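Local coordinates for protein ribokinase, putative (PDB 3B1P) that probably phosphorylates nucleosides such as inosine, as a ribokinase-family (PfkB) nucleoside kinase that binds nucleoside and adenine nucleotide in one active site, at residues Asp253-Gly258 with Arg274-Met279; Tyr99-Met104 with Thr115-Gly120; Asp12-Phe17 with Ala285-Gln290; Tyr91-Pro96 with His126-Gly131. All blocks are in the same frame, centred on the assembly; numbering follows the deposited sequence.

Interaction 1 of 4, residues Asp253-Gly258 with Arg274-Met279; sequences DAFRGG and RLASLM. With ADP (adenosine-5'-diphosphate), chain C; NOS (inosine), chain B.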
# COMPACT_ATOMS: atom_id res chain seq x y z
N ASP A 253 -14.47 -3.33 12.57
CA ASP A 253 -14.27 -3.53 14.05
C ASP A 253 -15.30 -2.76 14.91
O ASP A 253 -15.77 -3.31 15.93
CB ASP A 253 -12.85 -3.14 14.44
CG ASP A 253 -11.81 -4.09 13.87
OD1 ASP A 253 -12.16 -5.25 13.58
OD2 ASP A 253 -10.64 -3.67 13.72
N ALA A 254 -15.65 -1.56 14.44
CA ALA A 254 -16.70 -0.72 15.09
C ALA A 254 -18.00 -1.53 14.95
O ALA A 254 -18.75 -1.74 15.90
CB ALA A 254 -16.82 0.60 14.37
N PHE A 255 -18.24 -2.05 13.74
CA PHE A 255 -19.43 -2.87 13.50
C PHE A 255 -19.46 -4.07 14.46
O PHE A 255 -20.45 -4.37 15.10
CB PHE A 255 -19.38 -3.36 12.01
CG PHE A 255 -20.56 -4.19 11.57
CD1 PHE A 255 -21.58 -3.59 10.85
CD2 PHE A 255 -20.63 -5.56 11.86
CE1 PHE A 255 -22.70 -4.39 10.38
CE2 PHE A 255 -21.72 -6.34 11.44
CZ PHE A 255 -22.75 -5.74 10.71
N ARG A 256 -18.32 -4.77 14.62
CA ARG A 256 -18.31 -5.92 15.53
C ARG A 256 -18.58 -5.55 17.01
O ARG A 256 -19.17 -6.33 17.73
CB ARG A 256 -16.94 -6.61 15.44
CG ARG A 256 -16.96 -7.57 14.21
CD ARG A 256 -15.57 -7.71 13.64
NE ARG A 256 -15.53 -8.51 12.41
CZ ARG A 256 -16.01 -8.16 11.21
NH1 ARG A 256 -16.70 -7.02 11.04
NH2 ARG A 256 -15.81 -8.96 10.15
N GLY A 257 -18.13 -4.37 17.43
CA GLY A 257 -18.45 -3.83 18.78
C GLY A 257 -19.95 -3.68 18.96
O GLY A 257 -20.52 -4.16 19.98
N GLY A 258 -20.61 -3.11 17.94
CA GLY A 258 -22.09 -3.04 17.96
C GLY A 258 -22.76 -4.38 17.95
O GLY A 258 -23.73 -4.62 18.68
N ARG A 274 -28.38 -3.34 12.70
CA ARG A 274 -28.47 -1.90 12.48
C ARG A 274 -27.61 -1.07 13.43
O ARG A 274 -27.02 -0.05 13.01
CB ARG A 274 -29.96 -1.45 12.59
CG ARG A 274 -30.70 -1.73 11.26
CD ARG A 274 -32.24 -1.54 11.47
NE ARG A 274 -32.91 -1.72 10.20
CZ ARG A 274 -33.10 -2.88 9.60
NH1 ARG A 274 -32.66 -4.06 10.13
NH2 ARG A 274 -33.77 -2.89 8.46
N LEU A 275 -27.49 -1.52 14.67
CA LEU A 275 -26.56 -0.82 15.58
C LEU A 275 -25.11 -0.96 15.10
O LEU A 275 -24.36 0.00 15.10
CB LEU A 275 -26.69 -1.37 16.99
CG LEU A 275 -25.79 -0.74 18.09
CD1 LEU A 275 -26.25 0.70 18.29
CD2 LEU A 275 -25.88 -1.56 19.35
N ALA A 276 -24.79 -2.16 14.71
CA ALA A 276 -23.44 -2.45 14.15
C ALA A 276 -23.18 -1.54 12.94
O ALA A 276 -22.09 -0.91 12.82
CB ALA A 276 -23.36 -3.90 13.82
N SER A 277 -24.18 -1.45 12.03
CA SER A 277 -24.08 -0.67 10.82
C SER A 277 -23.91 0.82 11.14
O SER A 277 -23.05 1.54 10.56
CB SER A 277 -25.35 -0.93 9.95
OG SER A 277 -25.28 -0.15 8.78
N LEU A 278 -24.63 1.27 12.15
CA LEU A 278 -24.44 2.64 12.59
C LEU A 278 -23.01 2.88 13.15
O LEU A 278 -22.43 3.94 12.83
CB LEU A 278 -25.45 2.99 13.70
CG LEU A 278 -25.25 4.35 14.35
CD1 LEU A 278 -25.41 5.54 13.35
CD2 LEU A 278 -26.31 4.53 15.50
N MET A 279 -22.49 1.97 13.98
CA MET A 279 -21.12 2.13 14.53
C MET A 279 -20.10 2.32 13.38
O MET A 279 -19.24 3.23 13.39
CB MET A 279 -20.73 0.95 15.42
CG MET A 279 -21.61 0.87 16.75
SD MET A 279 -21.50 2.35 17.77
CE MET A 279 -19.85 2.05 18.53
PB ADP C . -14.25 -4.13 7.08
O1B ADP C . -13.64 -2.98 7.83
O2B ADP C . -13.72 -4.34 5.66
O3B ADP C . -14.24 -5.39 7.82
PA ADP C . -16.73 -3.03 5.91
O1A ADP C . -15.96 -2.13 4.96
O2A ADP C . -17.67 -4.02 5.23
O3A ADP C . -15.84 -3.80 6.97
O5' ADP C . -17.52 -1.98 6.84
C5' ADP C . -18.28 -2.52 7.91
C4' ADP C . -19.59 -1.74 8.06
O4' ADP C . -19.28 -0.35 8.26
C3' ADP C . -20.48 -1.74 6.85
O3' ADP C . -21.28 -2.93 6.79
C2' ADP C . -21.25 -0.44 7.03
O2' ADP C . -22.33 -0.76 7.95
C1' ADP C . -20.23 0.52 7.66
N9 ADP C . -19.57 1.21 6.52
C8 ADP C . -18.43 0.84 5.84
N7 ADP C . -18.24 1.68 4.78
C5 ADP C . -19.25 2.64 4.84
C6 ADP C . -19.66 3.84 4.05
N6 ADP C . -18.91 4.23 2.97
N1 ADP C . -20.77 4.51 4.44
C2 ADP C . -21.50 4.11 5.52
N3 ADP C . -21.21 3.03 6.26
C4 ADP C . -20.11 2.29 5.97
N9 NOS B . -4.37 -5.44 11.55
C4 NOS B . -4.04 -6.68 11.93
N3 NOS B . -4.18 -7.45 13.06
C2 NOS B . -3.75 -8.72 13.13
N1 NOS B . -3.13 -9.28 12.05
C6 NOS B . -2.91 -8.61 10.89
O6 NOS B . -2.35 -9.25 9.84
C5 NOS B . -3.43 -7.25 10.71
N7 NOS B . -3.41 -6.32 9.74
C8 NOS B . -4.00 -5.18 10.25
C5' NOS B . -8.26 -2.93 11.30
O5' NOS B . -9.27 -3.96 11.42
C4' NOS B . -7.08 -3.31 12.21
O4' NOS B . -6.44 -4.48 11.72
C1' NOS B . -5.13 -4.51 12.39
C2' NOS B . -4.69 -3.08 12.33
O2' NOS B . -3.96 -2.85 13.54
C3' NOS B . -5.98 -2.26 12.26
O3' NOS B . -6.13 -1.42 13.45
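Phe255 lies flat on Ala276 where helices 251-264 and 269-284 run past each other, nearly antiparallel at 148° and only 7.0 Å apart between segment axes. From the backbone outward, Phe255 CB starts near Ala276 O, at 3.7 Å. With CG anti to the backbone N (chi1 -178°), the ring swings across the neighbouring helix, and its CD1 comes to 3.3 Å from Ala276 C. Ala276 CB then sits almost exactly over the middle of the ring, 3.4 Å from the centroid and 7° off the normal, a well-centred CH-pi contact. On the CD1 side of the ring, Phe255 CE1 lies 3.7 Å from Ser277 N, and Phe255 CD1 approaches the ADP ribose at C4' obliquely.

Beside the ring the helices close in on small residues. Gly258 CA stands 4.1 Å from Ala276 CA, so the backbones meet there with no side chain between them. Met279 CB rests against Ala254 O.

Both helices also carry ligand contacts. Ser277 OG accepts a hydrogen bond from ADP O2' (3.1 Å) and also bonds Pro238 O, whereas Asp253 OD2 takes one from inosine O5' (2.7 Å). Between the helices themselves the contact is apolar, with nothing stronger than CH-pi and CA-H...O pairs; Asp253 and Ser277 face nucleoside and nucleotide, and the close packing probably helps hold these two side chains at their spacing.

Interaction 2 of 4, residues Tyr99-Met104 with Thr115-Gly120; sequences YSAQAM and TAFHPG. With NOS (inosine), chain B.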
# COMPACT_ATOMS: atom_id res chain seq x y z
N TYR A 99 8.65 -5.27 21.11
CA TYR A 99 7.87 -4.11 20.65
C TYR A 99 6.44 -4.55 20.31
O TYR A 99 6.21 -5.68 19.96
CB TYR A 99 8.43 -3.52 19.34
CG TYR A 99 9.69 -2.76 19.53
CD1 TYR A 99 9.69 -1.37 19.49
CD2 TYR A 99 10.89 -3.44 19.73
CE1 TYR A 99 10.88 -0.67 19.66
CE2 TYR A 99 12.07 -2.73 19.91
CZ TYR A 99 12.05 -1.36 19.86
OH TYR A 99 13.23 -0.68 20.03
N SER A 100 5.52 -3.61 20.44
CA SER A 100 4.09 -3.87 20.12
C SER A 100 3.91 -3.96 18.62
O SER A 100 4.67 -3.35 17.84
CB SER A 100 3.27 -2.70 20.62
OG SER A 100 3.41 -2.58 22.04
N ALA A 101 2.88 -4.70 18.23
CA ALA A 101 2.51 -4.77 16.78
C ALA A 101 2.37 -3.40 16.14
O ALA A 101 1.89 -2.43 16.74
CB ALA A 101 1.22 -5.57 16.62
N GLN A 102 2.82 -3.29 14.89
CA GLN A 102 2.71 -2.07 14.14
C GLN A 102 2.16 -2.38 12.74
O GLN A 102 2.66 -3.30 12.07
CB GLN A 102 4.10 -1.42 13.95
CG GLN A 102 4.03 0.05 13.56
CD GLN A 102 4.20 1.04 14.74
OE1 GLN A 102 4.65 0.68 15.85
NE2 GLN A 102 3.89 2.31 14.48
N ALA A 103 1.14 -1.64 12.30
CA ALA A 103 0.56 -1.83 10.97
C ALA A 103 0.78 -0.57 10.12
O ALA A 103 0.53 0.56 10.56
CB ALA A 103 -0.95 -2.11 11.09
N MET A 104 1.31 -0.74 8.90
CA MET A 104 1.36 0.32 7.90
C MET A 104 0.29 -0.01 6.90
O MET A 104 0.42 -0.96 6.11
CB MET A 104 2.73 0.31 7.19
CG MET A 104 3.31 1.65 7.03
SD MET A 104 3.99 2.31 8.57
CE MET A 104 4.22 0.84 9.65
N THR A 115 -1.88 -4.03 3.91
CA THR A 115 -1.18 -3.70 5.16
C THR A 115 0.14 -4.42 5.26
O THR A 115 0.15 -5.66 5.20
CB THR A 115 -2.07 -4.16 6.35
OG1 THR A 115 -3.25 -3.34 6.30
CG2 THR A 115 -1.40 -3.89 7.66
N ALA A 116 1.20 -3.66 5.52
CA ALA A 116 2.49 -4.23 5.88
C ALA A 116 2.48 -4.29 7.42
O ALA A 116 2.39 -3.27 8.08
CB ALA A 116 3.56 -3.31 5.38
N PHE A 117 2.50 -5.50 7.95
CA PHE A 117 2.31 -5.71 9.41
C PHE A 117 3.58 -6.24 10.07
O PHE A 117 4.12 -7.27 9.65
CB PHE A 117 1.14 -6.64 9.61
CG PHE A 117 0.51 -6.58 11.00
CD1 PHE A 117 -0.38 -5.55 11.32
CD2 PHE A 117 0.82 -7.54 11.96
CE1 PHE A 117 -0.98 -5.50 12.63
CE2 PHE A 117 0.23 -7.52 13.26
CZ PHE A 117 -0.66 -6.51 13.59
N HIS A 118 4.06 -5.51 11.06
CA HIS A 118 5.28 -5.94 11.80
C HIS A 118 4.77 -6.40 13.19
O HIS A 118 4.43 -5.53 14.05
CB HIS A 118 6.22 -4.74 11.86
CG HIS A 118 7.58 -5.02 12.45
ND1 HIS A 118 8.36 -6.09 12.07
CD2 HIS A 118 8.33 -4.29 13.31
CE1 HIS A 118 9.51 -6.05 12.73
NE2 HIS A 118 9.51 -4.97 13.49
N PRO A 119 4.62 -7.72 13.38
CA PRO A 119 3.75 -8.22 14.46
C PRO A 119 4.31 -8.06 15.87
O PRO A 119 3.53 -7.97 16.83
CB PRO A 119 3.55 -9.67 14.13
CG PRO A 119 4.76 -10.04 13.29
CD PRO A 119 5.12 -8.83 12.53
N GLY A 120 5.63 -8.09 16.01
CA GLY A 120 6.18 -7.96 17.37
C GLY A 120 5.54 -8.90 18.36
O GLY A 120 5.43 -10.12 18.18
N9 NOS B . -4.37 -5.44 11.55
C4 NOS B . -4.04 -6.68 11.93
N3 NOS B . -4.18 -7.45 13.06
C2 NOS B . -3.75 -8.72 13.13
N1 NOS B . -3.13 -9.28 12.05
C6 NOS B . -2.91 -8.61 10.89
O6 NOS B . -2.35 -9.25 9.84
C5 NOS B . -3.43 -7.25 10.71
N7 NOS B . -3.41 -6.32 9.74
C8 NOS B . -4.00 -5.18 10.25
C5' NOS B . -8.26 -2.93 11.30
O5' NOS B . -9.27 -3.96 11.42
C4' NOS B . -7.08 -3.31 12.21
O4' NOS B . -6.44 -4.48 11.72
C1' NOS B . -5.13 -4.51 12.39
C2' NOS B . -4.69 -3.08 12.33
O2' NOS B . -3.96 -2.85 13.54
C3' NOS B . -5.98 -2.26 12.26
O3' NOS B . -6.13 -1.42 13.45
O HOH W 1 6.43 -4.67 16.01
O HOH W 2 4.65 -2.28 9.66
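Strands 101-104 and 115-118 run antiparallel, 164° between their directions and 4.7 Å apart, with Gln102-His118 and Met104-Ala116 as hydrogen-bonded pairs and Ala103-Phe117 as the non-hydrogen-bonded pair between them. Each of the two hydrogen-bonded pairs closes a ring of two N-H...O bonds, the straightest being Met104 N to Ala116 O at 2.9 Å and 176°. Two waters add donors to the pairing: one to Ser100 O and His118 O, the other to Gln102 O and Ala116 O. At the open end of the hairpin, Gly120 CA comes 3.5 Å from Tyr99 O in a CA-H...O contact.

Phe117 dominates one face. Its CG is anti to the backbone N (chi1 -160°), which lays the ring back across strand 101-104, with CD1 3.5 Å from Ala103 CB and CZ 3.7 Å from Ala101 CB. Inosine lies over one side of this ring, Phe117 CE1 to C4 at 3.4 Å, and Gln102 O lies over the other. Thr115 CG2 adds a methyl near inosine N7, 3.8 Å away.

The other face carries Gln102, His118, Met104 and Ala116; Met104 CB meets Ala116 CB at 4.1 Å. Gln102 NE2 bonds Asn13, and His118 ND1 bonds Val39 O of the second subunit. Strand 114-118 also pairs in parallel with a strand of that subunit. This is a beta hairpin in the small lid sheet of a ribokinase-type fold, extended across a dimer interface as in the beta-clasp of ribokinase, with one face roofing the nucleoside base.

Interaction 3 of 4, residues Asp12-Phe17 with Ala285-Gln290; sequences DNIMTF and AHQGPQ. With NOS (inosine), chain B.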
# COMPACT_ATOMS: atom_id res chain seq x y z
N ASP A 12 -1.16 1.88 14.57
CA ASP A 12 -1.45 1.94 13.13
C ASP A 12 -0.89 3.18 12.50
O ASP A 12 -0.99 4.27 13.09
CB ASP A 12 -3.00 1.95 12.84
CG ASP A 12 -3.66 0.65 13.12
OD1 ASP A 12 -3.02 -0.39 13.31
OD2 ASP A 12 -4.91 0.64 13.16
N ASN A 13 -0.33 3.03 11.29
CA ASN A 13 0.05 4.16 10.47
C ASN A 13 -0.74 4.05 9.16
O ASN A 13 -0.45 3.15 8.37
CB ASN A 13 1.56 4.09 10.21
CG ASN A 13 2.35 4.05 11.50
OD1 ASN A 13 2.67 2.98 12.03
ND2 ASN A 13 2.61 5.22 12.05
N ILE A 14 -1.71 4.94 8.96
CA ILE A 14 -2.71 4.78 7.89
C ILE A 14 -2.51 5.82 6.80
O ILE A 14 -2.46 7.03 7.07
CB ILE A 14 -4.16 4.87 8.50
CG1 ILE A 14 -4.33 3.71 9.48
CG2 ILE A 14 -5.18 4.86 7.36
CD1 ILE A 14 -5.52 3.90 10.51
N MET A 15 -2.41 5.33 5.55
CA MET A 15 -2.28 6.19 4.39
C MET A 15 -3.54 5.99 3.56
O MET A 15 -3.76 4.92 2.99
CB MET A 15 -1.00 5.83 3.58
CG MET A 15 0.29 6.01 4.44
SD MET A 15 1.64 4.81 4.12
CE MET A 15 1.06 3.25 4.83
N THR A 16 -4.35 7.04 3.50
CA THR A 16 -5.62 6.96 2.78
C THR A 16 -5.60 7.61 1.42
O THR A 16 -5.44 8.84 1.25
CB THR A 16 -6.76 7.58 3.63
OG1 THR A 16 -6.72 6.94 4.92
CG2 THR A 16 -8.09 7.34 2.91
N PHE A 17 -5.74 6.78 0.40
CA PHE A 17 -5.96 7.29 -0.95
C PHE A 17 -7.37 7.85 -1.06
O PHE A 17 -8.36 7.12 -0.81
CB PHE A 17 -5.73 6.20 -2.00
CG PHE A 17 -6.05 6.60 -3.38
CD1 PHE A 17 -5.46 7.71 -3.95
CD2 PHE A 17 -6.93 5.84 -4.16
CE1 PHE A 17 -5.72 8.07 -5.24
CE2 PHE A 17 -7.22 6.20 -5.50
CZ PHE A 17 -6.62 7.31 -6.04
N ALA A 285 -16.43 8.59 9.60
CA ALA A 285 -16.37 10.04 9.46
C ALA A 285 -15.15 10.61 10.11
O ALA A 285 -15.03 11.85 10.19
CB ALA A 285 -17.63 10.69 10.08
N HIS A 286 -14.27 9.76 10.63
CA HIS A 286 -13.05 10.25 11.29
C HIS A 286 -11.83 9.45 10.87
O HIS A 286 -11.96 8.31 10.44
CB HIS A 286 -13.20 10.21 12.80
CG HIS A 286 -14.39 10.98 13.30
ND1 HIS A 286 -14.32 12.31 13.66
CD2 HIS A 286 -15.69 10.62 13.44
CE1 HIS A 286 -15.52 12.73 14.04
NE2 HIS A 286 -16.37 11.72 13.91
N GLN A 287 -10.65 10.05 11.03
CA GLN A 287 -9.42 9.41 10.56
C GLN A 287 -8.94 8.50 11.69
O GLN A 287 -8.95 8.93 12.84
CB GLN A 287 -8.37 10.51 10.20
CG GLN A 287 -7.01 10.03 9.60
CD GLN A 287 -7.06 9.15 8.33
OE1 GLN A 287 -7.62 9.51 7.27
NE2 GLN A 287 -6.38 7.99 8.42
N GLY A 288 -8.54 7.27 11.38
CA GLY A 288 -8.08 6.34 12.43
C GLY A 288 -9.22 5.44 12.93
O GLY A 288 -10.41 5.79 12.76
N PRO A 289 -8.89 4.27 13.48
CA PRO A 289 -10.00 3.39 13.88
C PRO A 289 -10.73 3.76 15.17
O PRO A 289 -11.83 3.23 15.41
CB PRO A 289 -9.33 2.02 14.03
CG PRO A 289 -7.88 2.33 14.29
CD PRO A 289 -7.57 3.60 13.56
N GLN A 290 -10.12 4.58 16.04
CA GLN A 290 -10.73 4.82 17.35
C GLN A 290 -10.89 6.32 17.65
O GLN A 290 -11.08 6.67 18.81
CB GLN A 290 -9.93 4.19 18.48
CG GLN A 290 -9.78 2.66 18.41
CD GLN A 290 -8.88 2.10 19.49
OE1 GLN A 290 -8.73 2.70 20.58
NE2 GLN A 290 -8.23 0.99 19.20
N9 NOS B . -4.37 -5.44 11.55
C4 NOS B . -4.04 -6.68 11.93
N3 NOS B . -4.18 -7.45 13.06
C2 NOS B . -3.75 -8.72 13.13
N1 NOS B . -3.13 -9.28 12.05
C6 NOS B . -2.91 -8.61 10.89
O6 NOS B . -2.35 -9.25 9.84
C5 NOS B . -3.43 -7.25 10.71
N7 NOS B . -3.41 -6.32 9.74
C8 NOS B . -4.00 -5.18 10.25
C5' NOS B . -8.26 -2.93 11.30
O5' NOS B . -9.27 -3.96 11.42
C4' NOS B . -7.08 -3.31 12.21
O4' NOS B . -6.44 -4.48 11.72
C1' NOS B . -5.13 -4.51 12.39
C2' NOS B . -4.69 -3.08 12.33
O2' NOS B . -3.96 -2.85 13.54
C3' NOS B . -5.98 -2.26 12.26
O3' NOS B . -6.13 -1.42 13.45
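Gln287 reaches Ile14 and Thr16 because its chain leaves anti to the backbone N (chi1 -176°) and then bends at chi2 (56°), turning the amide toward strand 10-16. On the strand, Ile14 has CG1 beside its backbone N (chi1 -63°) and extends through chi2, carrying CD1 to Pro289 while CG2 stays on the Gln287 side. Its two branches therefore divide the work: Ile14 CG2 touches Gln287 NE2 at 3.5 Å, while Ile14 CD1 meets Pro289 CD at 3.7 Å and Gly288 CA at 4.0 Å. The Gln287 amide slides past Ile14 in the opposite direction, and its OE1 stops 3.6 Å from Thr16 OG1.

At the other end, Pro289 CG packs 3.6 Å from Asp12 OD2. That carboxylate straddles the inosine ribose, each oxygen accepting from one hydroxyl: O2' bonds Asp12 OD1 at 2.6 Å, and O3' bonds Asp12 OD2 at a modelled length so short that its exact value is doubtful. Pro289 also touches Asn52, another inosine-binding residue. The loop backbone is tied down separately, Gly288 N to Asp247 and Gly288 O to Lys283.

Chemically, then, lid strand and loop meet through van der Waals contact without a bond of their own. Thr16 OG1 is buried here with no partner in the model, a small polar cost, and the strong polar bonds of Asp12 run to the ribose, not to the loop. Such a bond-poor seam is consistent with a lid that closes over the nucleoside, as in ribokinase.

Interaction 4 of 4, residues Tyr91-Pro96 with His126-Gly131; sequences YVRVLP and HVNHAG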
# COMPACT_ATOMS: atom_id res chain seq x y z
N TYR A 91 -6.26 -8.81 31.00
CA TYR A 91 -5.82 -9.82 30.02
C TYR A 91 -4.96 -9.20 28.94
O TYR A 91 -4.76 -9.83 27.87
CB TYR A 91 -7.02 -10.59 29.40
CG TYR A 91 -7.95 -11.16 30.44
CD1 TYR A 91 -7.52 -12.18 31.28
CD2 TYR A 91 -9.26 -10.64 30.63
CE1 TYR A 91 -8.34 -12.71 32.28
CE2 TYR A 91 -10.11 -11.16 31.65
CZ TYR A 91 -9.63 -12.20 32.44
OH TYR A 91 -10.40 -12.76 33.42
N VAL A 92 -4.46 -8.00 29.19
CA VAL A 92 -3.48 -7.35 28.30
C VAL A 92 -2.12 -7.71 28.88
O VAL A 92 -1.69 -7.16 29.93
CB VAL A 92 -3.71 -5.87 28.23
CG1 VAL A 92 -2.67 -5.16 27.39
CG2 VAL A 92 -5.13 -5.61 27.65
N ARG A 93 -1.47 -8.68 28.24
CA ARG A 93 -0.12 -9.10 28.68
C ARG A 93 0.91 -8.25 28.00
O ARG A 93 0.91 -8.11 26.77
CB ARG A 93 0.16 -10.55 28.35
CG ARG A 93 1.45 -11.07 29.00
CD ARG A 93 1.20 -11.35 30.51
NE ARG A 93 0.14 -12.36 30.67
CZ ARG A 93 0.35 -13.67 30.57
NH1 ARG A 93 1.58 -14.11 30.32
NH2 ARG A 93 -0.66 -14.54 30.71
N VAL A 94 1.85 -7.70 28.79
CA VAL A 94 2.89 -6.82 28.26
C VAL A 94 4.21 -7.64 28.33
O VAL A 94 4.64 -8.02 29.44
CB VAL A 94 2.98 -5.54 29.10
CG1 VAL A 94 4.08 -4.66 28.60
CG2 VAL A 94 1.66 -4.74 29.03
N LEU A 95 4.81 -7.94 27.18
CA LEU A 95 5.93 -8.88 27.14
C LEU A 95 7.26 -8.12 27.21
O LEU A 95 7.46 -7.11 26.51
CB LEU A 95 5.86 -9.78 25.89
CG LEU A 95 4.55 -10.59 25.80
CD1 LEU A 95 4.52 -11.42 24.51
CD2 LEU A 95 4.27 -11.52 26.98
N PRO A 96 8.19 -8.62 28.07
CA PRO A 96 9.42 -7.87 28.25
C PRO A 96 10.27 -7.78 26.97
O PRO A 96 10.29 -8.75 26.25
CB PRO A 96 10.20 -8.71 29.30
CG PRO A 96 9.57 -10.02 29.37
CD PRO A 96 8.08 -9.82 28.94
N HIS A 126 -0.60 -16.45 22.14
CA HIS A 126 -1.04 -17.68 22.80
C HIS A 126 -0.56 -17.80 24.29
O HIS A 126 -0.94 -18.73 24.97
CB HIS A 126 -0.54 -18.90 21.99
CG HIS A 126 0.92 -18.82 21.68
ND1 HIS A 126 1.42 -18.03 20.66
CD2 HIS A 126 2.01 -19.36 22.31
CE1 HIS A 126 2.74 -18.13 20.65
NE2 HIS A 126 3.12 -18.92 21.64
N VAL A 127 0.25 -16.88 24.77
CA VAL A 127 0.59 -16.84 26.23
C VAL A 127 -0.65 -16.57 27.08
O VAL A 127 -0.71 -16.97 28.24
CB VAL A 127 1.78 -15.89 26.61
CG1 VAL A 127 3.09 -16.38 25.92
CG2 VAL A 127 1.49 -14.42 26.34
N ASN A 128 -1.65 -15.91 26.49
CA ASN A 128 -2.98 -15.78 27.11
C ASN A 128 -3.87 -16.97 26.89
O ASN A 128 -3.97 -17.52 25.79
CB ASN A 128 -3.71 -14.52 26.58
CG ASN A 128 -3.39 -13.27 27.36
OD1 ASN A 128 -3.19 -12.19 26.77
ND2 ASN A 128 -3.41 -13.36 28.69
N HIS A 129 -4.56 -17.40 27.96
CA HIS A 129 -5.45 -18.55 27.90
C HIS A 129 -6.90 -18.10 28.09
O HIS A 129 -7.29 -17.70 29.18
CB HIS A 129 -5.04 -19.61 28.95
CG HIS A 129 -3.72 -20.23 28.64
ND1 HIS A 129 -3.56 -21.20 27.69
CD2 HIS A 129 -2.48 -19.93 29.09
CE1 HIS A 129 -2.28 -21.50 27.58
NE2 HIS A 129 -1.60 -20.75 28.42
N ALA A 130 -7.67 -18.11 27.00
CA ALA A 130 -9.04 -17.61 27.04
C ALA A 130 -9.92 -18.38 28.03
O ALA A 130 -10.91 -17.84 28.54
CB ALA A 130 -9.67 -17.66 25.66
N GLY A 131 -9.56 -19.64 28.23
CA GLY A 131 -10.34 -20.56 29.04
C GLY A 131 -10.28 -20.15 30.49
O GLY A 131 -11.19 -20.49 31.26
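Side chains of Arg93 and Leu95 lean on Val127 in a partly buried contact at one margin of the large sheet, where the outermost strand 88-95 meets the loop that leads from strand 114-118 to strand 138-141. The strand itself hydrogen-bonds to strand 64-71. The loop crosses over that pair: Val127 also rests on Thr69, and Asn128 on Met67.

Arg93 does most of the reaching. Its aliphatic chain bends twice, at chi2 (77°) and chi3 (60°), so the guanidinium folds round against the loop instead of running straight out. Val127 CG2 then lies over one face of the guanidinium, 4.0 Å from Arg93 NH1. The same methyl touches Leu95 CD2 at 4.1 Å, bridging two residues that point from the same side of the strand. Arg93 NH2 stands 3.5 Å from Val127 O.

Asn128 comes in alongside Arg93, their side chains passing in opposite directions and the amide plane turned 80° from the guanidinium. The amide end lies close to Tyr91 O. The Tyr91 hydroxyl, well away from the amide, bonds Lys134 N, and further along the loop His129 ND1 and Gly131 N both bond Glu155 of helix 146-159.

Across the seam itself the guanidinium packs mainly through a flat face on a methyl. Arg93 is exposed, so water can probably solvate its charge, and the join probably depends on hydrophobic cover and shape more than on charge pairing.

From the N terminus, strand 10-16 opens interaction 3, the widest loop, which closes only when 285-290 returns after 267 residues. Everything else falls within it. Interaction 4 opens at 91-96 on the edge of the large sheet; interaction 2 opens at 99-104 and closes as a hairpin at 115-120, before 126-131 closes interaction 4 around it. Interaction 1 follows in series, joining two successive helices. None of the loops cross. Interactions 2 and 3 share the small lid sheet, touching where Ala103 and Gln102 meet Asn13, and interactions 1, 2 and 3 each touch the inosine. Interaction 4 stands apart, binding the lid hairpin's return to the large sheet.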